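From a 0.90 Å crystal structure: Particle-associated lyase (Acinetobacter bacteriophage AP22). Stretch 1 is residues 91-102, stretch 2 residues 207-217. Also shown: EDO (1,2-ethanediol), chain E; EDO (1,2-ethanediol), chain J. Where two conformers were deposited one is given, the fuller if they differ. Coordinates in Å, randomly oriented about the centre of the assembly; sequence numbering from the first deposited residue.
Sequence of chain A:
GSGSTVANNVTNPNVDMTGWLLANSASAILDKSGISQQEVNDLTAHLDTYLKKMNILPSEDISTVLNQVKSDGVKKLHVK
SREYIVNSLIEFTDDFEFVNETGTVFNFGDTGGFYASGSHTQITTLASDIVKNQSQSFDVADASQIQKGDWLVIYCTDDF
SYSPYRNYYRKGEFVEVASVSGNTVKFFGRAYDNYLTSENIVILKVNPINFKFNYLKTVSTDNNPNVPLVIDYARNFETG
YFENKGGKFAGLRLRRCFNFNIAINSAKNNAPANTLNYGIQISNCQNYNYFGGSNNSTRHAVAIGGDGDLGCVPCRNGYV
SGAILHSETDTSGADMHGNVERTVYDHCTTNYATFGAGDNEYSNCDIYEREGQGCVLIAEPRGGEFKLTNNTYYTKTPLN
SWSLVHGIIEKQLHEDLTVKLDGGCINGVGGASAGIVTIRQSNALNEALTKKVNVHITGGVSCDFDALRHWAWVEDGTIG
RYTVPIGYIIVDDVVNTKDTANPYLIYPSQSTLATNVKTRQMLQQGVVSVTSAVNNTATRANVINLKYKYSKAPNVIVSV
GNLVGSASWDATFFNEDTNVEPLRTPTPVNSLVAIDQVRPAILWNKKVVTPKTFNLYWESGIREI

Stretch 1 91-102: EFTDDFEFVNET
Stretch 2 (207-217) NPINFKFNYLK

Parallel pairing of strand 96-100 with strand 211-213 in the phage AP22 particle-associated lyase; the strand directions differ by 8°, the axes approach to 4.5 Å, and 820 Å² is buried in all. The two shortest direct hydrogen bonds between the stretches both start from Asn100, beyond the three bridged pairs. Asn100 N donates to Asn214 OD1 (2.8 Å) and Asn214 ND2 returns a bond to Asn100 O (3.0 Å), so one amide group (Asn214 chi1 62°, p; phi/psi -76/-37) satisfies both backbone polar atoms of Asn100. The side chain of Asn100 (chi1 -65°, m; chi2 -30°) points toward stretch 2, and its ND2 donates to Tyr215 O (2.8 Å). In this way side chains carry the pairing on where the CA-CA spacing widens to 5.8 Å, at Val99-Asn214 and Asn100-Tyr215.

Within the ladder, Phe96 is in register with Phe211, Glu97 with Lys212 and Phe98 with Phe213 (CA-CA 5.0, 4.5 and 4.6 Å). Phe96 N donates to Asn210 O (3.2 Å), Lys212 N to Phe96 O (2.9 Å) and Phe98 N to Lys212 O (2.9 Å); Asn214 N to Phe98 O, at 3.4 Å, is weak. Phe96 and Phe98 thus each bond through N and O to the residues flanking their partners, as parallel strands require. The carbonyls also receive CA-H contacts, among them Phe211 CA to Phe96 O and Glu97 CA to Lys212 O, both 3.3 Å. At the entry to the ladder Asp95 (chi1 m) accepts from Asn210 N through OD1 (2.9 Å), and water 1 donates to both Asp95 OD1 and Pro208 O (2.8 Å each).

Glu97 (chi1 and chi2 t) and Lys212 (m, t, p, t) share one face of the sheet. Their aliphatic parts touch, Glu97 CG to Lys212 CB at 3.9 Å, while water 4 links their charged ends, donating to Glu97 OE2 (2.7 Å) and accepting from Lys212 NZ (2.8 Å).

The other face carries Phe96 (t), Phe98 (m), Phe211 (t) and Phe213 (p). Phe211 turns its edge to the face of Phe92 (m), with centroids 4.8 Å apart and planes at 50°; its CZ lies at the edge of the Phe98 ring, 3.9 Å from Phe98 CE2. Phe98 CB and Phe213 CB meet at 4.0 Å. Ile209 (t, t) extends CD1 to 3.4 Å from Phe92 O. At the far end Thr102 CA sits over the Tyr215 ring (chi1 t), 4.0 Å from its centroid, as a CH-pi contact.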

ATOM      1  N   GLU A  91      -3.425 -40.035   3.428  0.69  7.03           N
ATOM      2  CA  GLU A  91      -3.161 -39.246   4.627  0.69  7.42           C
ATOM      3  C   GLU A  91      -1.675 -39.250   4.887  0.69  6.90           C
ATOM      4  O   GLU A  91      -1.098 -40.237   5.323  0.69  9.59           O
ATOM      5  CB  GLU A  91      -3.947 -39.762   5.846  0.69  9.22           C
ATOM      6  CG  GLU A  91      -5.455 -39.664   5.636  0.69 11.19           C
ATOM      7  CD  GLU A  91      -6.269 -40.099   6.835  0.69 14.47           C
ATOM      8  OE1 GLU A  91      -6.019 -39.547   7.910  0.69 20.08           O
ATOM      9  OE2 GLU A  91      -7.194 -40.954   6.774  0.69 21.91           O
ATOM     10  N   PHE A  92      -1.031 -38.132   4.565  1.00  6.56           N
ATOM     11  CA  PHE A  92       0.391 -37.945   4.824  1.00  6.64           C
ATOM     12  C   PHE A  92       0.545 -37.385   6.233  1.00  6.65           C
ATOM     13  O   PHE A  92      -0.003 -36.343   6.549  1.00  7.86           O
ATOM     14  CB  PHE A  92       1.009 -36.980   3.822  1.00  6.84           C
ATOM     15  CG  PHE A  92       0.861 -37.373   2.366  1.00  6.70           C
ATOM     16  CD1 PHE A  92      -0.277 -37.053   1.611  1.00  7.54           C
ATOM     17  CD2 PHE A  92       1.889 -38.079   1.734  1.00  7.30           C
ATOM     18  CE1 PHE A  92      -0.384 -37.431   0.324  1.00  8.37           C
ATOM     19  CE2 PHE A  92       1.763 -38.460   0.413  1.00  8.02           C
ATOM     20  CZ  PHE A  92       0.634 -38.119  -0.297  1.00  8.83           C
ATOM     21  N   THR A  93       1.318 -38.074   7.061  1.00  7.09           N
ATOM     22  CA  THR A  93       1.590 -37.654   8.420  1.00  7.66           C
ATOM     23  C   THR A  93       3.072 -37.511   8.726  1.00  7.76           C
ATOM     24  O   THR A  93       3.403 -37.245   9.856  1.00 10.21           O
ATOM     25  CB  THR A  93       0.913 -38.567   9.449  1.00  9.79           C
ATOM     26  OG1 THR A  93       1.402 -39.922   9.235  1.00 12.45           O
ATOM     27  CG2 THR A  93      -0.573 -38.648   9.254  1.00 13.90           C
ATOM     28  N   ASP A  94       3.900 -37.723   7.735  1.00  7.87           N
ATOM     29  CA  ASP A  94       5.327 -37.474   7.782  1.00  8.03           C
ATOM     30  C   ASP A  94       5.708 -36.614   6.588  1.00  6.57           C
ATOM     31  O   ASP A  94       4.993 -36.590   5.561  1.00  7.06           O
ATOM     32  CB  ASP A  94       6.173 -38.793   7.758  1.00 10.44           C
ATOM     33  CG  ASP A  94       6.115 -39.381   9.172  1.00 14.36           C
ATOM     34  OD1 ASP A  94       6.641 -38.724  10.124  1.00 20.54           O
ATOM     35  OD2 ASP A  94       5.543 -40.425   9.382  1.00 25.31           O
ATOM     36  N   ASP A  95       6.831 -35.920   6.681  1.00  6.85           N
ATOM     37  CA  ASP A  95       7.347 -35.118   5.596  1.00  6.13           C
ATOM     38  C   ASP A  95       7.360 -35.913   4.297  1.00  6.28           C
ATOM     39  O   ASP A  95       7.717 -37.087   4.291  1.00  8.08           O
ATOM     40  CB  ASP A  95       8.752 -34.619   5.888  1.00  6.96           C
ATOM     41  CG  ASP A  95       8.856 -33.779   7.131  1.00  7.26           C
ATOM     42  OD1 ASP A  95       7.859 -33.226   7.609  1.00  8.00           O
ATOM     43  OD2 ASP A  95      10.045 -33.644   7.608  1.00  9.94           O
ATOM     44  N   PHE A  96       7.010 -35.262   3.189  1.00  5.74           N
ATOM     45  CA  PHE A  96       6.942 -35.908   1.891  1.00  5.89           C
ATOM     46  C   PHE A  96       7.066 -34.843   0.829  1.00  5.22           C
ATOM     47  O   PHE A  96       6.468 -33.786   0.986  1.00  6.10           O
ATOM     48  CB  PHE A  96       5.599 -36.656   1.758  1.00  6.51           C
ATOM     49  CG  PHE A  96       5.556 -37.603   0.591  1.00  6.96           C
ATOM     50  CD1 PHE A  96       5.125 -37.201  -0.655  1.00  6.38           C
ATOM     51  CD2 PHE A  96       5.970 -38.908   0.776  1.00 12.79           C
ATOM     52  CE1 PHE A  96       5.097 -38.115  -1.733  1.00  7.17           C
ATOM     53  CE2 PHE A  96       5.934 -39.787  -0.277  1.00 15.91           C
ATOM     54  CZ  PHE A  96       5.520 -39.412  -1.529  1.00 10.55           C
ATOM     55  N   GLU A  97       7.765 -35.147  -0.253  1.00  5.38           N
ATOM     56  CA  GLU A  97       7.921 -34.229  -1.373  1.00  5.20           C
ATOM     57  C   GLU A  97       7.605 -34.926  -2.693  1.00  5.18           C
ATOM     58  O   GLU A  97       8.207 -35.969  -2.985  1.00  6.24           O
ATOM     59  CB  GLU A  97       9.341 -33.672  -1.416  1.00  5.61           C
ATOM     60  CG  GLU A  97       9.586 -32.750  -2.608  1.00  6.03           C
ATOM     61  CD  GLU A  97      10.914 -32.039  -2.650  1.00  7.91           C
ATOM     62  OE1 GLU A  97      11.785 -32.325  -1.792  1.00 10.74           O
ATOM     63  OE2 GLU A  97      11.090 -31.164  -3.550  1.00 10.06           O
ATOM     64  N   PHE A  98       6.696 -34.350  -3.461  1.00  4.94           N
ATOM     65  CA  PHE A  98       6.479 -34.751  -4.841  1.00  5.17           C
ATOM     66  C   PHE A  98       7.306 -33.880  -5.789  1.00  4.85           C
ATOM     67  O   PHE A  98       7.353 -32.651  -5.653  1.00  5.59           O
ATOM     68  CB  PHE A  98       5.014 -34.524  -5.274  1.00  5.45           C
ATOM     69  CG  PHE A  98       4.046 -35.543  -4.744  1.00  5.43           C
ATOM     70  CD1 PHE A  98       3.844 -36.749  -5.440  1.00  5.73           C
ATOM     71  CD2 PHE A  98       3.277 -35.337  -3.586  1.00  6.14           C
ATOM     72  CE1 PHE A  98       2.907 -37.657  -5.014  1.00  6.28           C
ATOM     73  CE2 PHE A  98       2.344 -36.269  -3.168  1.00  7.00           C
ATOM     74  CZ  PHE A  98       2.151 -37.427  -3.884  1.00  6.62           C
ATOM     75  N   VAL A  99       7.862 -34.533  -6.823  1.00  5.13           N
ATOM     76  CA  VAL A  99       8.417 -33.869  -7.990  1.00  5.38           C
ATOM     77  C   VAL A  99       7.657 -34.443  -9.188  1.00  5.47           C
ATOM     78  O   VAL A  99       7.973 -35.512  -9.708  1.00  5.84           O
ATOM     79  CB  VAL A  99       9.926 -34.041  -8.148  1.00  6.39           C
ATOM     80  CG1 VAL A  99      10.404 -33.181  -9.314  1.00  7.46           C
ATOM     81  CG2 VAL A  99      10.660 -33.713  -6.884  1.00  8.46           C
ATOM     82  N   ASN A 100       6.590 -33.744  -9.589  1.00  5.57           N
ATOM     83  CA  ASN A 100       5.677 -34.210 -10.612  1.00  5.55           C
ATOM     84  C   ASN A 100       5.945 -33.552 -11.960  1.00  5.56           C
ATOM     85  O   ASN A 100       6.074 -32.336 -12.018  1.00  6.48           O
ATOM     86  CB  ASN A 100       4.240 -33.934 -10.184  1.00  5.90           C
ATOM     87  CG  ASN A 100       3.862 -34.726  -8.947  1.00  5.83           C
ATOM     88  OD1 ASN A 100       4.351 -35.791  -8.698  1.00  8.49           O
ATOM     89  ND2 ASN A 100       2.930 -34.170  -8.158  1.00  6.32           N
ATOM     90  N   GLU A 101       5.996 -34.331 -13.036  1.00  5.57           N
ATOM     91  CA  GLU A 101       6.037 -33.764 -14.367  0.73  5.74           C
ATOM     92  C   GLU A 101       4.730 -33.011 -14.638  1.00  5.47           C
ATOM     93  O   GLU A 101       3.655 -33.429 -14.172  1.00  5.99           O
ATOM     94  CB  GLU A 101       6.284 -34.855 -15.406  0.73  5.58           C
ATOM     95  CG  GLU A 101       7.669 -35.471 -15.353  0.73  6.50           C
ATOM     96  CD  GLU A 101       7.937 -36.433 -16.499  0.73  6.75           C
ATOM     97  OE1 GLU A 101       6.947 -36.991 -17.053  0.73  6.72           O
ATOM     98  OE2 GLU A 101       9.114 -36.682 -16.855  0.73  7.66           O
ATOM     99  N   THR A 102       4.783 -31.976 -15.444  1.00  6.00           N
ATOM    100  CA  THR A 102       3.565 -31.316 -15.886  1.00  6.19           C
ATOM    101  C   THR A 102       2.653 -32.343 -16.552  1.00  6.30           C
ATOM    102  O   THR A 102       3.131 -33.210 -17.305  1.00  6.58           O
ATOM    103  CB  THR A 102       3.927 -30.181 -16.852  1.00  6.43           C
ATOM    104  OG1 THR A 102       4.707 -29.230 -16.101  1.00  7.64           O
ATOM    105  CG2 THR A 102       2.687 -29.490 -17.420  1.00  8.04           C
ATOM    106  N   ASN A 207       3.519 -30.582  16.286  0.73  6.90           N
ATOM    107  CA  ASN A 207       4.620 -31.216  15.544  0.73  7.47           C
ATOM    108  C   ASN A 207       4.279 -31.032  14.073  0.73  6.84           C
ATOM    109  O   ASN A 207       3.387 -31.738  13.579  0.73  7.93           O
ATOM    110  CB  ASN A 207       4.661 -32.705  15.926  0.73 10.30           C
ATOM    111  CG  ASN A 207       5.812 -33.442  15.278  0.73 14.55           C
ATOM    112  OD1 ASN A 207       6.435 -32.894  14.412  0.73 21.21           O
ATOM    113  ND2 ASN A 207       6.041 -34.682  15.720  0.73 21.41           N
ATOM    114  N   PRO A 208       4.858 -30.059  13.396  1.00  6.65           N
ATOM    115  CA  PRO A 208       4.411 -29.690  12.049  1.00  6.75           C
ATOM    116  C   PRO A 208       4.859 -30.699  10.984  1.00  6.03           C
ATOM    117  O   PRO A 208       5.883 -31.373  11.153  1.00  8.42           O
ATOM    118  CB  PRO A 208       5.067 -28.337  11.831  1.00  8.09           C
ATOM    119  CG  PRO A 208       6.366 -28.421  12.637  1.00  9.29           C
ATOM    120  CD  PRO A 208       5.941 -29.161  13.866  1.00  7.87           C
ATOM    121  N   ILE A 209       4.129 -30.708   9.878  1.00  5.45           N
ATOM    122  CA  ILE A 209       4.509 -31.490   8.688  1.00  5.60           C
ATOM    123  C   ILE A 209       5.108 -30.567   7.627  1.00  5.46           C
ATOM    124  O   ILE A 209       4.672 -29.432   7.449  1.00  5.62           O
ATOM    125  CB  ILE A 209       3.300 -32.245   8.115  1.00  5.98           C
ATOM    126  CG1 ILE A 209       3.763 -33.311   7.094  1.00  6.53           C
ATOM    127  CG2 ILE A 209       2.232 -31.323   7.499  1.00  6.07           C
ATOM    128  CD1 ILE A 209       2.659 -34.282   6.671  1.00  7.57           C
ATOM    129  N   ASN A 210       6.083 -31.113   6.862  0.88  5.55           N
ATOM    130  CA  ASN A 210       6.646 -30.435   5.705  0.88  5.60           C
ATOM    131  C   ASN A 210       6.309 -31.247   4.431  0.88  5.41           C
ATOM    132  O   ASN A 210       7.056 -32.149   4.036  0.88  6.01           O
ATOM    133  CB  ASN A 210       8.153 -30.206   5.861  0.88  6.21           C
ATOM    134  CG  ASN A 210       8.678 -29.225   4.824  0.88  6.49           C
ATOM    135  OD1 ASN A 210       7.973 -28.863   3.913  0.88  7.40           O
ATOM    136  ND2 ASN A 210       9.925 -28.790   4.963  0.88  7.83           N
ATOM    137  N   PHE A 211       5.157 -30.951   3.856  1.00  5.52           N
ATOM    138  CA  PHE A 211       4.604 -31.588   2.679  1.00  5.63           C
ATOM    139  C   PHE A 211       4.815 -30.659   1.503  1.00  5.92           C
ATOM    140  O   PHE A 211       4.309 -29.541   1.521  1.00  8.06           O
ATOM    141  CB  PHE A 211       3.128 -31.865   2.898  1.00  6.60           C
ATOM    142  CG  PHE A 211       2.450 -32.491   1.700  1.00  6.18           C
ATOM    143  CD1 PHE A 211       2.547 -33.845   1.474  1.00  6.92           C
ATOM    144  CD2 PHE A 211       1.713 -31.739   0.795  1.00  6.47           C
ATOM    145  CE1 PHE A 211       1.946 -34.459   0.374  1.00  7.07           C
ATOM    146  CE2 PHE A 211       1.088 -32.312  -0.278  1.00  7.10           C
ATOM    147  CZ  PHE A 211       1.210 -33.688  -0.492  1.00  7.17           C
ATOM    148  N   LYS A 212       5.591 -31.098   0.518  1.00  5.99           N
ATOM    149  CA  LYS A 212       6.061 -30.252  -0.591  0.56  6.95           C
ATOM    150  C   LYS A 212       5.659 -30.827  -1.925  1.00  5.66           C
ATOM    151  O   LYS A 212       5.570 -32.050  -2.116  1.00  6.04           O
ATOM    152  CB  LYS A 212       7.621 -30.137  -0.555  0.56  7.36           C
ATOM    153  CG  LYS A 212       8.086 -29.520   0.757  0.56  9.32           C
ATOM    154  CD  LYS A 212       9.576 -29.305   0.677  0.56 13.64           C
ATOM    155  CE  LYS A 212      10.000 -28.212  -0.308  0.56 16.99           C
ATOM    156  NZ  LYS A 212      11.494 -27.950  -0.139  0.56 21.38           N
ATOM    157  N   PHE A 213       5.499 -29.925  -2.894  1.00  5.84           N
ATOM    158  CA  PHE A 213       5.274 -30.328  -4.272  1.00  5.58           C
ATOM    159  C   PHE A 213       5.669 -29.154  -5.160  1.00  5.43           C
ATOM    160  O   PHE A 213       5.410 -27.995  -4.838  1.00  5.98           O
ATOM    161  CB  PHE A 213       3.819 -30.734  -4.541  1.00  5.91           C
ATOM    162  CG  PHE A 213       2.789 -29.719  -4.080  1.00  6.17           C
ATOM    163  CD1 PHE A 213       2.305 -29.804  -2.792  1.00  8.74           C
ATOM    164  CD2 PHE A 213       2.308 -28.726  -4.900  1.00  5.77           C
ATOM    165  CE1 PHE A 213       1.373 -28.914  -2.315  1.00 10.07           C
ATOM    166  CE2 PHE A 213       1.369 -27.821  -4.435  1.00  6.38           C
ATOM    167  CZ  PHE A 213       0.918 -27.891  -3.131  1.00  8.07           C
ATOM    168  N   ASN A 214       6.253 -29.462  -6.315  1.00  5.61           N
ATOM    169  CA  ASN A 214       6.473 -28.476  -7.348  1.00  5.76           C
ATOM    170  C   ASN A 214       5.179 -28.139  -8.089  1.00  6.09           C
ATOM    171  O   ASN A 214       4.948 -26.990  -8.508  1.00  7.92           O
ATOM    172  CB  ASN A 214       7.537 -28.936  -8.343  1.00  6.01           C
ATOM    173  CG  ASN A 214       7.158 -30.188  -9.089  1.00  5.81           C
ATOM    174  OD1 ASN A 214       6.554 -31.100  -8.536  1.00  5.92           O
ATOM    175  ND2 ASN A 214       7.468 -30.271 -10.379  1.00  8.28           N
ATOM    176  N   TYR A 215       4.346 -29.148  -8.287  1.00  5.79           N
ATOM    177  CA  TYR A 215       3.193 -29.131  -9.183  1.00  6.04           C
ATOM    178  C   TYR A 215       2.261 -30.212  -8.673  1.00  5.97           C
ATOM    179  O   TYR A 215       2.705 -31.355  -8.506  1.00  7.28           O
ATOM    180  CB  TYR A 215       3.671 -29.478 -10.582  1.00  6.17           C
ATOM    181  CG  TYR A 215       2.634 -29.640 -11.662  1.00  5.99           C
ATOM    182  CD1 TYR A 215       1.991 -30.842 -11.880  1.00  6.63           C
ATOM    183  CD2 TYR A 215       2.329 -28.571 -12.497  1.00  6.28           C
ATOM    184  CE1 TYR A 215       1.047 -30.983 -12.875  1.00  6.92           C
ATOM    185  CE2 TYR A 215       1.409 -28.707 -13.513  1.00  6.51           C
ATOM    186  CZ  TYR A 215       0.765 -29.917 -13.714  1.00  6.20           C
ATOM    187  OH  TYR A 215      -0.097 -30.148 -14.763  1.00  7.45           O
ATOM    188  N   LEU A 216       1.006 -29.851  -8.469  0.65  5.54           N
ATOM    189  CA  LEU A 216       0.013 -30.847  -8.048  0.65  5.70           C
ATOM    190  C   LEU A 216      -1.260 -30.465  -8.780  0.65  5.45           C
ATOM    191  O   LEU A 216      -1.736 -29.320  -8.655  0.65  8.05           O
ATOM    192  CB  LEU A 216      -0.086 -30.849  -6.543  0.65  6.39           C
ATOM    193  CG  LEU A 216      -1.147 -31.777  -5.968  0.65  6.52           C
ATOM    194  CD1 LEU A 216      -0.933 -33.200  -6.389  0.65  7.17           C
ATOM    195  CD2 LEU A 216      -1.211 -31.682  -4.432  0.65  7.65           C
ATOM    196  N   LYS A 217      -1.812 -31.377  -9.574  1.00  5.58           N
ATOM    197  CA  LYS A 217      -3.017 -31.167 -10.363  1.00  5.34           C
ATOM    198  C   LYS A 217      -3.935 -32.365 -10.108  1.00  5.32           C
ATOM    199  O   LYS A 217      -3.517 -33.520 -10.198  1.00  5.95           O
ATOM    200  CB  LYS A 217      -2.694 -31.021 -11.833  1.00  5.84           C
ATOM    201  CG  LYS A 217      -3.900 -30.748 -12.730  1.00  6.13           C
ATOM    202  CD  LYS A 217      -3.521 -30.394 -14.154  1.00  6.79           C
ATOM    203  CE  LYS A 217      -4.731 -30.304 -15.045  1.00  7.81           C
ATOM    204  NZ  LYS A 217      -4.361 -29.855 -16.403  1.00  9.06           N
TER
HETATM  205  C1  EDO E 803       3.585 -27.630   4.176  1.00  6.39           C
HETATM  206  O1  EDO E 803       3.521 -28.857   4.891  1.00  6.18           O
HETATM  207  C2  EDO E 803       5.037 -27.269   3.972  1.00  7.08           C
HETATM  208  O2  EDO E 803       5.595 -27.007   5.258  1.00  7.82           O
HETATM  209  C1  EDO J 808      11.263 -36.980 -19.517  0.54  7.88           C
HETATM  210  O1  EDO J 808      10.096 -36.147 -19.511  0.50  7.51           O
HETATM  211  C2  EDO J 808      11.014 -38.258 -20.254  0.57  9.73           C
HETATM  212  O2  EDO J 808      10.778 -38.036 -21.628  0.55 11.77           O
HETATM  213  O   HOH W   1       8.257 -31.400   9.734  0.60 11.58           O
HETATM  214  O   HOH W   2       8.250 -32.398  10.078  0.40 11.72           O
HETATM  215  O   HOH W   3      13.287 -30.201   0.182  1.00 13.08           O
HETATM  216  O   HOH W   4      12.467 -29.039  -2.515  0.50 14.31           O